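Local coordinates for protein lipase aflb (Neosartorya fumigata, PDB 6IDY) that probably hydrolyses the ester bonds of lipids, as a fungal lipase of the alpha/beta-hydrolase fold that carries a bound calcium ion, at residues A[65-68]-A[69-72]; A[72-76]-A[77-81]; A[123-126]-A[127-131]; A[245-248]-A[249-252]. All coordinates share one frame; numbering follows the deposited sequence.

The four contacts illustrate how a single-chain lipase builds its periphery from short-range side-chain contacts at two distant places. Contacts 1 and 2 share Ser72 and follow one another along helix 63-73 and the turn that ends it, their centres about 11 Å apart. Contacts 3 and 4 form a second pair on the opposite side of the chain's centre, also with centres about 11 Å apart, and they touch: Lys129 CD lies 3.7 Å from Ser248 OG. About 42 Å separates the centres of contacts 1 and 4. The bound sulfate belongs to contact 4, whose Val252 side chain is about 14 Å from the calcium ion.

Contact 1: A[65-68]-A[69-72]; sequences EAFD and KIQS
Gln71 N donates to Phe67 O at 2.8 Å, and with an N-H...O angle of 164° this is the straightest of four successive backbone bonds. Lys69 N to Glu65 O and Ile70 N to Ala66 O are longer, while Ser72 N to Asp68 O, at 3.0 Å, is bent and weak. The side chains of Lys69, Ile70 and Gln71 each lean back over the carbonyl that their own nitrogen has bound. Lys69 shows it clearly: its CG stands beside the backbone N (chi1 -71°), which sets CG 3.4 Å from Glu65 O. Beyond CG the chain runs out straight and bends only at the last torsion, bringing NZ to two backbone acceptors, Lys58 O and Val91 O. The ammonium is therefore committed to loop carbonyls, and its distance of 6.2 Å from Glu65 OE1 leaves those opposite charges without direct contact; Glu65 OE1 instead accepts from Lys61 N.

The pattern is that of an amphipathic alpha-helix, helix 63-73, with Asp68, Gln71 and Ser72 on its solvent side and Ala66, Phe67 and Ile70 turned inward. Gln71 CG sits 3.3 Å from Phe67 O, so the aliphatic part of this exposed side chain lies against the bonded carbonyl. On the buried side Ile70 CG1 approaches Ala66 O to 3.4 Å, and its CD1 reaches obliquely to the Phe67 ring, 4.4 Å from the latter's CD1. Leu408 of helix 405-412 packs on both Phe67 and Ile70, and the Phe67 ring also meets that of Tyr359 at a steep angle.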
ATOM      1  N   GLU A  65      -3.715   3.399  24.482  1.00 31.86           N
ATOM      2  CA  GLU A  65      -4.096   4.809  24.361  1.00 31.70           C
ATOM      3  C   GLU A  65      -4.218   5.225  22.894  1.00 35.54           C
ATOM      4  O   GLU A  65      -5.128   5.977  22.554  1.00 36.49           O
ATOM      5  CB  GLU A  65      -3.112   5.725  25.093  1.00 33.83           C
ATOM      6  CG  GLU A  65      -3.328   5.747  26.595  1.00 43.25           C
ATOM      7  CD  GLU A  65      -2.928   7.030  27.294  1.00 51.02           C
ATOM      8  OE1 GLU A  65      -2.055   7.758  26.769  1.00 39.14           O
ATOM      9  OE2 GLU A  65      -3.489   7.305  28.379  1.00 41.31           O
ATOM     10  N   ALA A  66      -3.321   4.713  22.029  1.00 31.35           N
ATOM     11  CA  ALA A  66      -3.332   4.980  20.593  1.00 30.51           C
ATOM     12  C   ALA A  66      -4.608   4.423  19.966  1.00 34.03           C
ATOM     13  O   ALA A  66      -5.253   5.133  19.190  1.00 33.25           O
ATOM     14  CB  ALA A  66      -2.111   4.363  19.932  1.00 31.07           C
ATOM     15  N   PHE A  67      -4.993   3.171  20.335  1.00 30.10           N
ATOM     16  CA  PHE A  67      -6.214   2.528  19.851  1.00 29.24           C
ATOM     17  C   PHE A  67      -7.463   3.218  20.371  1.00 32.90           C
ATOM     18  O   PHE A  67      -8.442   3.312  19.629  1.00 31.79           O
ATOM     19  CB  PHE A  67      -6.238   1.025  20.168  1.00 31.03           C
ATOM     20  CG  PHE A  67      -5.460   0.179  19.193  1.00 32.09           C
ATOM     21  CD1 PHE A  67      -5.882   0.041  17.873  1.00 34.90           C
ATOM     22  CD2 PHE A  67      -4.319  -0.500  19.595  1.00 35.03           C
ATOM     23  CE1 PHE A  67      -5.163  -0.746  16.970  1.00 35.38           C
ATOM     24  CE2 PHE A  67      -3.607  -1.300  18.695  1.00 37.47           C
ATOM     25  CZ  PHE A  67      -4.031  -1.414  17.388  1.00 34.99           C
ATOM     26  N   ASP A  68      -7.419   3.737  21.625  1.00 30.12           N
ATOM     27  CA  ASP A  68      -8.525   4.489  22.228  1.00 30.12           C
ATOM     28  C   ASP A  68      -8.792   5.757  21.404  1.00 33.47           C
ATOM     29  O   ASP A  68      -9.950   6.092  21.163  1.00 33.37           O
ATOM     30  CB  ASP A  68      -8.232   4.840  23.703  1.00 32.82           C
ATOM     31  CG  ASP A  68      -8.292   3.679  24.687  1.00 38.55           C
ATOM     32  OD1 ASP A  68      -8.768   2.593  24.304  1.00 38.48           O
ATOM     33  OD2 ASP A  68      -7.864   3.860  25.838  1.00 44.79           O
ATOM     34  N   LYS A  69      -7.720   6.422  20.931  1.00 29.53           N
ATOM     35  CA  LYS A  69      -7.819   7.606  20.074  1.00 29.39           C
ATOM     36  C   LYS A  69      -8.431   7.234  18.721  1.00 33.09           C
ATOM     37  O   LYS A  69      -9.285   7.967  18.232  1.00 32.73           O
ATOM     38  CB  LYS A  69      -6.448   8.252  19.862  1.00 31.17           C
ATOM     39  CG  LYS A  69      -5.900   8.936  21.096  1.00 31.97           C
ATOM     40  CD  LYS A  69      -4.513   9.480  20.837  1.00 31.48           C
ATOM     41  CE  LYS A  69      -3.909  10.087  22.074  1.00 33.21           C
ATOM     42  NZ  LYS A  69      -4.607  11.341  22.453  1.00 31.52           N
ATOM     43  N   ILE A  70      -7.998   6.101  18.119  1.00 30.25           N
ATOM     44  CA  ILE A  70      -8.536   5.614  16.835  1.00 29.80           C
ATOM     45  C   ILE A  70     -10.040   5.298  16.986  1.00 33.60           C
ATOM     46  O   ILE A  70     -10.841   5.748  16.165  1.00 32.45           O
ATOM     47  CB  ILE A  70      -7.712   4.426  16.252  1.00 32.57           C
ATOM     48  CG1 ILE A  70      -6.257   4.869  15.926  1.00 32.81           C
ATOM     49  CG2 ILE A  70      -8.404   3.823  15.000  1.00 32.68           C
ATOM     50  CD1 ILE A  70      -5.257   3.728  15.621  1.00 35.74           C
ATOM     51  N   GLN A  71     -10.419   4.590  18.075  1.00 31.00           N
ATOM     52  CA  GLN A  71     -11.810   4.232  18.385  1.00 30.91           C
ATOM     53  C   GLN A  71     -12.698   5.465  18.636  1.00 35.26           C
ATOM     54  O   GLN A  71     -13.895   5.428  18.346  1.00 34.17           O
ATOM     55  CB  GLN A  71     -11.877   3.217  19.537  1.00 32.98           C
ATOM     56  CG  GLN A  71     -11.336   1.854  19.085  1.00 56.84           C
ATOM     57  CD  GLN A  71     -11.665   0.718  20.009  1.00 80.46           C
ATOM     58  OE1 GLN A  71     -12.656   0.006  19.816  1.00 77.77           O
ATOM     59  NE2 GLN A  71     -10.825   0.508  21.015  1.00 71.71           N
ATOM     60  N   SER A  72     -12.089   6.574  19.103  1.00 32.37           N
ATOM     61  CA  SER A  72     -12.756   7.858  19.312  1.00 32.98           C
ATOM     62  C   SER A  72     -13.135   8.465  17.945  1.00 35.48           C
ATOM     63  O   SER A  72     -14.195   9.080  17.820  1.00 34.60           O
ATOM     64  CB  SER A  72     -11.843   8.811  20.078  1.00 37.71           C
ATOM     65  OG  SER A  72     -12.428  10.098  20.198  1.00 52.96           O
TER

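Contact 2: A[72-76]-A[77-81]; sequences SIFAD and GTPDF
Pro79 CD sits squarely over the Phe74 ring, 3.6 Å from its centroid and almost on the ring normal, in a CH-pi contact. The conformation of Phe74 makes this possible: CG lies on the side of its own backbone N, opposite the carbonyl carbon (chi1 -83°), and so places the ring across the proline, the two side chains meeting at about a right angle. Thr78 occupies a different part of the ring. It runs alongside Phe74 and points the same way, with OG1 3.5 Å and CG2 3.6 Å from Phe74 CE2; both branches of the threonine thus press on one ring atom. Ile73 uses its CG2 branch, anti to the backbone N, to meet Pro79 CG at 3.9 Å, so that neighbouring atoms of one proline edge, CG and CD, serve an aliphatic and an aromatic partner.

The chain folds back through a turn of type I geometry, in which Gly77 N donates to Phe74 O at 3.0 Å. Gly77 then takes a positive phi of 116° with an extended psi, a combination suited to glycine, because a beta carbon here would collide with Asp76 O. A CA-H...O contact from Phe74 CA to Gly77 O, 3.4 Å, joins the same two residues a second time.

Asp80 closes the connection as N-cap of the next helix, its OD1 accepting from Lys83 N. The segment is the short connection between helix 63-73 and helix 81-90, and Met84 of the latter packs against Ile73, Phe74 and Pro79, while Phe81 packs on Leu415, Ala418 and Leu419 of helix 414-424.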
ATOM      1  N   SER A  72     -12.089   6.574  19.103  1.00 32.37           N
ATOM      2  CA  SER A  72     -12.756   7.858  19.312  1.00 32.98           C
ATOM      3  C   SER A  72     -13.135   8.465  17.945  1.00 35.48           C
ATOM      4  O   SER A  72     -14.195   9.080  17.820  1.00 34.60           O
ATOM      5  CB  SER A  72     -11.843   8.811  20.078  1.00 37.71           C
ATOM      6  OG  SER A  72     -12.428  10.098  20.198  1.00 52.96           O
ATOM      7  N   ILE A  73     -12.269   8.277  16.923  1.00 31.25           N
ATOM      8  CA  ILE A  73     -12.501   8.752  15.552  1.00 30.16           C
ATOM      9  C   ILE A  73     -13.663   7.946  14.940  1.00 31.64           C
ATOM     10  O   ILE A  73     -14.485   8.507  14.215  1.00 32.14           O
ATOM     11  CB  ILE A  73     -11.202   8.670  14.681  1.00 32.29           C
ATOM     12  CG1 ILE A  73     -10.067   9.544  15.269  1.00 32.69           C
ATOM     13  CG2 ILE A  73     -11.475   9.028  13.206  1.00 32.33           C
ATOM     14  CD1 ILE A  73      -8.652   9.281  14.673  1.00 31.01           C
ATOM     15  N   PHE A  74     -13.733   6.645  15.269  1.00 26.43           N
ATOM     16  CA  PHE A  74     -14.739   5.698  14.774  1.00 24.98           C
ATOM     17  C   PHE A  74     -16.048   5.695  15.577  1.00 30.68           C
ATOM     18  O   PHE A  74     -16.942   4.905  15.258  1.00 30.40           O
ATOM     19  CB  PHE A  74     -14.138   4.282  14.720  1.00 25.49           C
ATOM     20  CG  PHE A  74     -13.325   3.975  13.481  1.00 25.39           C
ATOM     21  CD1 PHE A  74     -12.073   4.554  13.286  1.00 27.20           C
ATOM     22  CD2 PHE A  74     -13.792   3.077  12.531  1.00 25.27           C
ATOM     23  CE1 PHE A  74     -11.324   4.272  12.138  1.00 26.51           C
ATOM     24  CE2 PHE A  74     -13.030   2.777  11.392  1.00 26.79           C
ATOM     25  CZ  PHE A  74     -11.806   3.382  11.202  1.00 24.58           C
ATOM     26  N   ALA A  75     -16.176   6.587  16.593  1.00 28.33           N
ATOM     27  CA  ALA A  75     -17.354   6.679  17.472  1.00 29.05           C
ATOM     28  C   ALA A  75     -18.677   6.936  16.742  1.00 33.12           C
ATOM     29  O   ALA A  75     -19.706   6.417  17.167  1.00 33.48           O
ATOM     30  CB  ALA A  75     -17.134   7.731  18.553  1.00 30.57           C
ATOM     31  N   ASP A  76     -18.651   7.731  15.659  1.00 29.81           N
ATOM     32  CA  ASP A  76     -19.834   8.057  14.854  1.00 29.65           C
ATOM     33  C   ASP A  76     -19.901   7.206  13.588  1.00 29.96           C
ATOM     34  O   ASP A  76     -20.727   7.459  12.708  1.00 30.23           O
ATOM     35  CB  ASP A  76     -19.873   9.560  14.518  1.00 33.00           C
ATOM     36  CG  ASP A  76     -20.015  10.457  15.730  1.00 51.26           C
ATOM     37  OD1 ASP A  76     -20.989  10.270  16.500  1.00 53.99           O
ATOM     38  OD2 ASP A  76     -19.159  11.349  15.909  1.00 60.67           O
ATOM     39  N   GLY A  77     -19.069   6.172  13.544  1.00 23.96           N
ATOM     40  CA  GLY A  77     -18.991   5.226  12.442  1.00 22.44           C
ATOM     41  C   GLY A  77     -17.652   5.281  11.750  1.00 25.48           C
ATOM     42  O   GLY A  77     -16.805   6.111  12.098  1.00 24.03           O
ATOM     43  N   THR A  78     -17.450   4.395  10.764  1.00 21.19           N
ATOM     44  CA  THR A  78     -16.214   4.377   9.990  1.00 21.16           C
ATOM     45  C   THR A  78     -16.140   5.691   9.181  1.00 26.62           C
ATOM     46  O   THR A  78     -17.050   5.972   8.400  1.00 25.38           O
ATOM     47  CB  THR A  78     -16.124   3.108   9.139  1.00 25.35           C
ATOM     48  OG1 THR A  78     -16.172   1.978  10.009  1.00 26.88           O
ATOM     49  CG2 THR A  78     -14.855   3.052   8.312  1.00 22.87           C
ATOM     50  N   PRO A  79     -15.106   6.540   9.409  1.00 24.36           N
ATOM     51  CA  PRO A  79     -15.021   7.805   8.653  1.00 24.19           C
ATOM     52  C   PRO A  79     -14.566   7.574   7.207  1.00 26.88           C
ATOM     53  O   PRO A  79     -14.291   6.433   6.822  1.00 24.55           O
ATOM     54  CB  PRO A  79     -13.953   8.579   9.429  1.00 26.23           C
ATOM     55  CG  PRO A  79     -13.015   7.494   9.920  1.00 29.99           C
ATOM     56  CD  PRO A  79     -13.930   6.356  10.291  1.00 25.48           C
ATOM     57  N   ASP A  80     -14.474   8.648   6.409  1.00 23.79           N
ATOM     58  CA  ASP A  80     -13.912   8.536   5.065  1.00 23.38           C
ATOM     59  C   ASP A  80     -12.453   9.014   5.162  1.00 25.99           C
ATOM     60  O   ASP A  80     -11.999   9.312   6.274  1.00 26.42           O
ATOM     61  CB  ASP A  80     -14.742   9.309   4.020  1.00 26.07           C
ATOM     62  CG  ASP A  80     -14.896  10.810   4.210  1.00 34.48           C
ATOM     63  OD1 ASP A  80     -14.299  11.361   5.164  1.00 34.70           O
ATOM     64  OD2 ASP A  80     -15.602  11.437   3.395  1.00 41.52           O
ATOM     65  N   PHE A  81     -11.719   9.079   4.038  1.00 21.54           N
ATOM     66  CA  PHE A  81     -10.319   9.498   4.023  1.00 21.22           C
ATOM     67  C   PHE A  81     -10.089  10.881   4.641  1.00 24.88           C
ATOM     68  O   PHE A  81      -9.217  11.011   5.504  1.00 24.23           O
ATOM     69  CB  PHE A  81      -9.718   9.424   2.602  1.00 22.75           C
ATOM     70  CG  PHE A  81      -8.356  10.076   2.449  1.00 23.93           C
ATOM     71  CD1 PHE A  81      -7.232   9.535   3.068  1.00 25.90           C
ATOM     72  CD2 PHE A  81      -8.194  11.211   1.663  1.00 25.39           C
ATOM     73  CE1 PHE A  81      -5.975  10.125   2.911  1.00 26.66           C
ATOM     74  CE2 PHE A  81      -6.936  11.798   1.504  1.00 27.40           C
ATOM     75  CZ  PHE A  81      -5.838  11.255   2.132  1.00 25.54           C
TER

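Contact 3: A[123-126]-A[127-131]; sequences QAIY and PVKAP
Tyr126 and Pro127 meet through a cis peptide bond, the mark of a type VI turn, and 125-128 reverse direction there with backbone angles closest to the VIa2 form. The reversal brings the CA atoms of Ile125 and Lys129 to 4.1 Å without any hydrogen bond between 123-126 and 127-131.

The aromatic contact is local to the cis bond. Tyr126 CG lies opposite its own backbone N (chi1 -165°), laying the ring across the proline so that Pro127 CA comes over one face, 3.8 Å from the centroid: a CH-pi contact common in aromatic-cis-proline pairs. The phenol OH bonds to Val138 O, which fixes the far end of the ring.

Weak polar contact comes from Lys129 CA, whose hydrogen points almost straight at Ala124 O, the two atoms 3.5 Å apart.

Apolar packing follows the extended Lys129 chain, whose CG and CD each pass 4.0 Å from Ile125 CG2. Ile125 itself is buried against Tyr214 and Tyr218 of helix 205-223, and Asn217 OD1 of that helix accepts from Lys129 NZ. Near the lysine's end, CE lies 3.5 Å from Gln123 NE2, a tentative contact because the glutamine is poorly ordered.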
ATOM      1  N   GLN A 123      19.726 -13.337 -18.818  1.00 46.41           N
ATOM      2  CA  GLN A 123      18.771 -13.126 -19.909  1.00 45.53           C
ATOM      3  C   GLN A 123      18.154 -11.722 -19.838  1.00 46.26           C
ATOM      4  O   GLN A 123      17.925 -11.205 -18.736  1.00 44.94           O
ATOM      5  CB  GLN A 123      17.700 -14.238 -19.955  1.00 46.90           C
ATOM      6  CG  GLN A 123      16.666 -14.211 -18.814  1.00 69.13           C
ATOM      7  CD  GLN A 123      15.677 -15.355 -18.835  1.00 91.70           C
ATOM      8  OE1 GLN A 123      15.428 -15.999 -19.864  1.00 91.18           O
ATOM      9  NE2 GLN A 123      15.079 -15.626 -17.683  1.00 79.43           N
ATOM     10  N   ALA A 124      17.945 -11.091 -21.009  1.00 40.69           N
ATOM     11  CA  ALA A 124      17.371  -9.749 -21.102  1.00 38.90           C
ATOM     12  C   ALA A 124      15.979  -9.690 -20.463  1.00 38.35           C
ATOM     13  O   ALA A 124      15.173 -10.607 -20.631  1.00 38.01           O
ATOM     14  CB  ALA A 124      17.307  -9.303 -22.557  1.00 40.09           C
ATOM     15  N   ILE A 125      15.731  -8.640 -19.680  1.00 31.64           N
ATOM     16  CA  ILE A 125      14.441  -8.419 -19.019  1.00 29.13           C
ATOM     17  C   ILE A 125      13.787  -7.155 -19.579  1.00 31.48           C
ATOM     18  O   ILE A 125      12.681  -6.800 -19.186  1.00 30.32           O
ATOM     19  CB  ILE A 125      14.570  -8.404 -17.466  1.00 31.19           C
ATOM     20  CG1 ILE A 125      15.559  -7.311 -16.983  1.00 30.97           C
ATOM     21  CG2 ILE A 125      14.930  -9.808 -16.928  1.00 30.59           C
ATOM     22  CD1 ILE A 125      15.335  -6.827 -15.642  1.00 32.30           C
ATOM     23  N   TYR A 126      14.484  -6.483 -20.505  1.00 28.52           N
ATOM     24  CA  TYR A 126      14.034  -5.250 -21.138  1.00 28.21           C
ATOM     25  C   TYR A 126      14.592  -5.161 -22.569  1.00 33.07           C
ATOM     26  O   TYR A 126      15.776  -5.428 -22.760  1.00 33.40           O
ATOM     27  CB  TYR A 126      14.481  -4.024 -20.313  1.00 28.59           C
ATOM     28  CG  TYR A 126      13.774  -2.741 -20.693  1.00 28.93           C
ATOM     29  CD1 TYR A 126      14.229  -1.957 -21.754  1.00 31.14           C
ATOM     30  CD2 TYR A 126      12.671  -2.292 -19.977  1.00 28.66           C
ATOM     31  CE1 TYR A 126      13.563  -0.791 -22.128  1.00 30.77           C
ATOM     32  CE2 TYR A 126      12.012  -1.113 -20.327  1.00 29.38           C
ATOM     33  CZ  TYR A 126      12.469  -0.361 -21.397  1.00 35.17           C
ATOM     34  OH  TYR A 126      11.828   0.802 -21.741  1.00 34.69           O
ATOM     35  N   PRO A 127      13.785  -4.761 -23.584  1.00 29.45           N
ATOM     36  CA  PRO A 127      12.365  -4.345 -23.507  1.00 28.33           C
ATOM     37  C   PRO A 127      11.349  -5.471 -23.283  1.00 32.59           C
ATOM     38  O   PRO A 127      10.249  -5.188 -22.815  1.00 31.56           O
ATOM     39  CB  PRO A 127      12.149  -3.608 -24.835  1.00 30.00           C
ATOM     40  CG  PRO A 127      13.111  -4.265 -25.784  1.00 35.03           C
ATOM     41  CD  PRO A 127      14.319  -4.616 -24.956  1.00 30.79           C
ATOM     42  N   VAL A 128      11.696  -6.727 -23.617  1.00 30.58           N
ATOM     43  CA  VAL A 128      10.772  -7.862 -23.485  1.00 30.51           C
ATOM     44  C   VAL A 128      11.506  -9.076 -22.895  1.00 34.38           C
ATOM     45  O   VAL A 128      12.368  -9.646 -23.570  1.00 34.42           O
ATOM     46  CB  VAL A 128      10.093  -8.234 -24.848  1.00 34.83           C
ATOM     47  CG1 VAL A 128       9.061  -9.345 -24.669  1.00 34.25           C
ATOM     48  CG2 VAL A 128       9.460  -7.023 -25.538  1.00 34.53           C
ATOM     49  N   LYS A 129      11.133  -9.503 -21.668  1.00 29.33           N
ATOM     50  CA  LYS A 129      11.748 -10.687 -21.057  1.00 28.68           C
ATOM     51  C   LYS A 129      11.314 -11.951 -21.816  1.00 31.91           C
ATOM     52  O   LYS A 129      12.157 -12.765 -22.191  1.00 31.95           O
ATOM     53  CB  LYS A 129      11.398 -10.815 -19.562  1.00 29.48           C
ATOM     54  CG  LYS A 129      12.189 -11.934 -18.885  1.00 34.36           C
ATOM     55  CD  LYS A 129      11.738 -12.208 -17.474  1.00 35.14           C
ATOM     56  CE  LYS A 129      12.466 -13.383 -16.875  1.00 33.77           C
ATOM     57  NZ  LYS A 129      12.048 -13.616 -15.468  1.00 36.55           N
ATOM     58  N   ALA A 130      10.004 -12.109 -22.043  1.00 27.48           N
ATOM     59  CA  ALA A 130       9.499 -13.280 -22.743  1.00 27.93           C
ATOM     60  C   ALA A 130       8.365 -12.916 -23.684  1.00 32.68           C
ATOM     61  O   ALA A 130       7.594 -12.013 -23.353  1.00 32.78           O
ATOM     62  CB  ALA A 130       9.038 -14.331 -21.737  1.00 28.23           C
ATOM     63  N   PRO A 131       8.211 -13.606 -24.847  1.00 29.71           N
ATOM     64  CA  PRO A 131       7.063 -13.303 -25.725  1.00 29.32           C
ATOM     65  C   PRO A 131       5.748 -13.434 -24.959  1.00 31.01           C
ATOM     66  O   PRO A 131       5.577 -14.371 -24.174  1.00 29.32           O
ATOM     67  CB  PRO A 131       7.180 -14.350 -26.844  1.00 31.81           C
ATOM     68  CG  PRO A 131       8.612 -14.777 -26.823  1.00 36.69           C
ATOM     69  CD  PRO A 131       9.014 -14.727 -25.384  1.00 31.68           C
TER

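Contact 4: A[245-248]-A[249-252]; sequences YWPS and TRKV. With SO4 (sulfate ion), chain E.
Pro247 CB lies over one face of the Arg250 guanidinium, 3.8 Å from its plane and off centre, as the two side chains run side by side. At the edge, near the plane, sits O1 of a sulfate ion, probably from the crystallisation liquor. Arg250 NH1 donates to O1 at 2.8 Å and weakly to O4, while NH2 gives a further bond to O4 at 3.1 Å; Arg337 NE also holds the ion. An extended chain from CG to NE carries the group there, and Leu243 O and Lys244 O, accepting from NE and NH2, fix its rotation.

Trp246 O takes two bonds from one residue: Thr249 OG1 donates at 2.7 Å, nearly along the C=O axis, and Thr249 N at 3.0 Å from above the carbonyl plane. A chi1 of 67° turns the hydroxyl back over its own main chain, where it meets Trp246 O. Arg250 N to Pro247 O, 3.1 Å, continues the run of i-to-i+3 turns. Ser248 OG binds Asp133 OD2 and Asn217 ND2.

These turns lead from helix 235-245 into strand 253-259, completing a beta-alpha-beta crossover from the adjacent parallel strand 227-232, a unit typical of the alpha/beta-hydrolase fold.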
ATOM      1  N   TYR A 245      -0.487  -8.883 -17.283  1.00 21.00           N
ATOM      2  CA  TYR A 245       0.047  -8.427 -18.559  1.00 20.61           C
ATOM      3  C   TYR A 245       1.544  -8.669 -18.765  1.00 24.42           C
ATOM      4  O   TYR A 245       2.012  -8.517 -19.889  1.00 24.08           O
ATOM      5  CB  TYR A 245      -0.341  -6.968 -18.795  1.00 21.15           C
ATOM      6  CG  TYR A 245      -1.847  -6.827 -18.886  1.00 22.05           C
ATOM      7  CD1 TYR A 245      -2.550  -7.336 -19.976  1.00 23.94           C
ATOM      8  CD2 TYR A 245      -2.578  -6.285 -17.835  1.00 22.27           C
ATOM      9  CE1 TYR A 245      -3.938  -7.244 -20.049  1.00 24.63           C
ATOM     10  CE2 TYR A 245      -3.966  -6.183 -17.898  1.00 22.86           C
ATOM     11  CZ  TYR A 245      -4.643  -6.668 -19.005  1.00 26.71           C
ATOM     12  OH  TYR A 245      -6.010  -6.570 -19.066  1.00 23.30           O
ATOM     13  N   TRP A 246       2.287  -9.093 -17.734  1.00 21.95           N
ATOM     14  CA  TRP A 246       3.696  -9.470 -17.932  1.00 22.76           C
ATOM     15  C   TRP A 246       3.773 -10.904 -17.409  1.00 25.48           C
ATOM     16  O   TRP A 246       4.231 -11.100 -16.280  1.00 25.03           O
ATOM     17  CB  TRP A 246       4.679  -8.530 -17.195  1.00 21.70           C
ATOM     18  CG  TRP A 246       4.995  -7.249 -17.909  1.00 22.99           C
ATOM     19  CD1 TRP A 246       6.154  -6.937 -18.561  1.00 26.38           C
ATOM     20  CD2 TRP A 246       4.172  -6.072 -17.968  1.00 22.43           C
ATOM     21  NE1 TRP A 246       6.093  -5.650 -19.049  1.00 25.69           N
ATOM     22  CE2 TRP A 246       4.887  -5.095 -18.696  1.00 26.36           C
ATOM     23  CE3 TRP A 246       2.887  -5.755 -17.491  1.00 23.30           C
ATOM     24  CZ2 TRP A 246       4.363  -3.824 -18.957  1.00 25.55           C
ATOM     25  CZ3 TRP A 246       2.363  -4.499 -17.762  1.00 24.63           C
ATOM     26  CH2 TRP A 246       3.099  -3.547 -18.482  1.00 25.39           C
ATOM     27  N   PRO A 247       3.244 -11.914 -18.162  1.00 21.71           N
ATOM     28  CA  PRO A 247       3.225 -13.298 -17.639  1.00 21.33           C
ATOM     29  C   PRO A 247       4.564 -13.864 -17.171  1.00 24.84           C
ATOM     30  O   PRO A 247       4.562 -14.774 -16.342  1.00 25.05           O
ATOM     31  CB  PRO A 247       2.645 -14.117 -18.799  1.00 23.39           C
ATOM     32  CG  PRO A 247       1.883 -13.148 -19.604  1.00 27.41           C
ATOM     33  CD  PRO A 247       2.628 -11.855 -19.505  1.00 23.03           C
ATOM     34  N   SER A 248       5.702 -13.332 -17.673  1.00 21.24           N
ATOM     35  CA  SER A 248       7.027 -13.802 -17.249  1.00 21.20           C
ATOM     36  C   SER A 248       7.230 -13.605 -15.737  1.00 24.72           C
ATOM     37  O   SER A 248       7.918 -14.403 -15.104  1.00 24.60           O
ATOM     38  CB  SER A 248       8.126 -13.089 -18.027  1.00 24.63           C
ATOM     39  OG  SER A 248       8.090 -11.693 -17.780  1.00 29.78           O
ATOM     40  N   THR A 249       6.588 -12.573 -15.153  1.00 21.55           N
ATOM     41  CA  THR A 249       6.665 -12.273 -13.718  1.00 21.55           C
ATOM     42  C   THR A 249       6.033 -13.372 -12.866  1.00 26.45           C
ATOM     43  O   THR A 249       6.515 -13.628 -11.761  1.00 26.40           O
ATOM     44  CB  THR A 249       6.050 -10.908 -13.390  1.00 26.73           C
ATOM     45  OG1 THR A 249       4.642 -10.950 -13.623  1.00 24.09           O
ATOM     46  CG2 THR A 249       6.715  -9.753 -14.148  1.00 25.04           C
ATOM     47  N   ARG A 250       4.963 -14.021 -13.376  1.00 23.59           N
ATOM     48  CA  ARG A 250       4.238 -15.087 -12.668  1.00 23.85           C
ATOM     49  C   ARG A 250       5.141 -16.267 -12.280  1.00 28.16           C
ATOM     50  O   ARG A 250       4.934 -16.859 -11.219  1.00 28.25           O
ATOM     51  CB  ARG A 250       3.051 -15.619 -13.495  1.00 23.79           C
ATOM     52  CG  ARG A 250       2.088 -14.569 -14.044  1.00 26.40           C
ATOM     53  CD  ARG A 250       1.035 -15.259 -14.893  1.00 25.34           C
ATOM     54  NE  ARG A 250       0.293 -14.334 -15.751  1.00 21.37           N
ATOM     55  CZ  ARG A 250      -0.620 -14.708 -16.640  1.00 33.28           C
ATOM     56  NH1 ARG A 250      -0.928 -15.991 -16.786  1.00 20.95           N
ATOM     57  NH2 ARG A 250      -1.250 -13.800 -17.375  1.00 20.41           N
ATOM     58  N   LYS A 251       6.117 -16.616 -13.147  1.00 24.29           N
ATOM     59  CA  LYS A 251       7.039 -17.742 -12.932  1.00 25.22           C
ATOM     60  C   LYS A 251       8.048 -17.496 -11.817  1.00 29.15           C
ATOM     61  O   LYS A 251       8.605 -18.455 -11.286  1.00 29.52           O
ATOM     62  CB  LYS A 251       7.800 -18.094 -14.228  1.00 28.19           C
ATOM     63  CG  LYS A 251       6.909 -18.581 -15.367  1.00 39.07           C
ATOM     64  CD  LYS A 251       7.708 -18.894 -16.624  1.00 44.21           C
ATOM     65  CE  LYS A 251       6.827 -19.476 -17.702  1.00 52.22           C
ATOM     66  NZ  LYS A 251       7.607 -19.894 -18.898  1.00 59.76           N
ATOM     67  N   VAL A 252       8.312 -16.225 -11.478  1.00 24.73           N
ATOM     68  CA  VAL A 252       9.331 -15.910 -10.476  1.00 24.43           C
ATOM     69  C   VAL A 252       8.739 -15.358  -9.157  1.00 27.62           C
ATOM     70  O   VAL A 252       9.504 -15.000  -8.260  1.00 27.72           O
ATOM     71  CB  VAL A 252      10.463 -15.003 -11.047  1.00 28.04           C
ATOM     72  CG1 VAL A 252      11.183 -15.688 -12.208  1.00 28.34           C
ATOM     73  CG2 VAL A 252       9.941 -13.635 -11.468  1.00 26.90           C
TER
HETATM   74  S   SO4 E 502      -4.031 -16.783 -18.334  1.00 26.53           S
HETATM   75  O1  SO4 E 502      -2.782 -17.523 -18.148  1.00 27.83           O
HETATM   76  O2  SO4 E 502      -4.522 -17.013 -19.698  1.00 29.86           O
HETATM   77  O3  SO4 E 502      -5.012 -17.248 -17.374  1.00 26.15           O
HETATM   78  O4  SO4 E 502      -3.787 -15.360 -18.139  1.00 26.99           O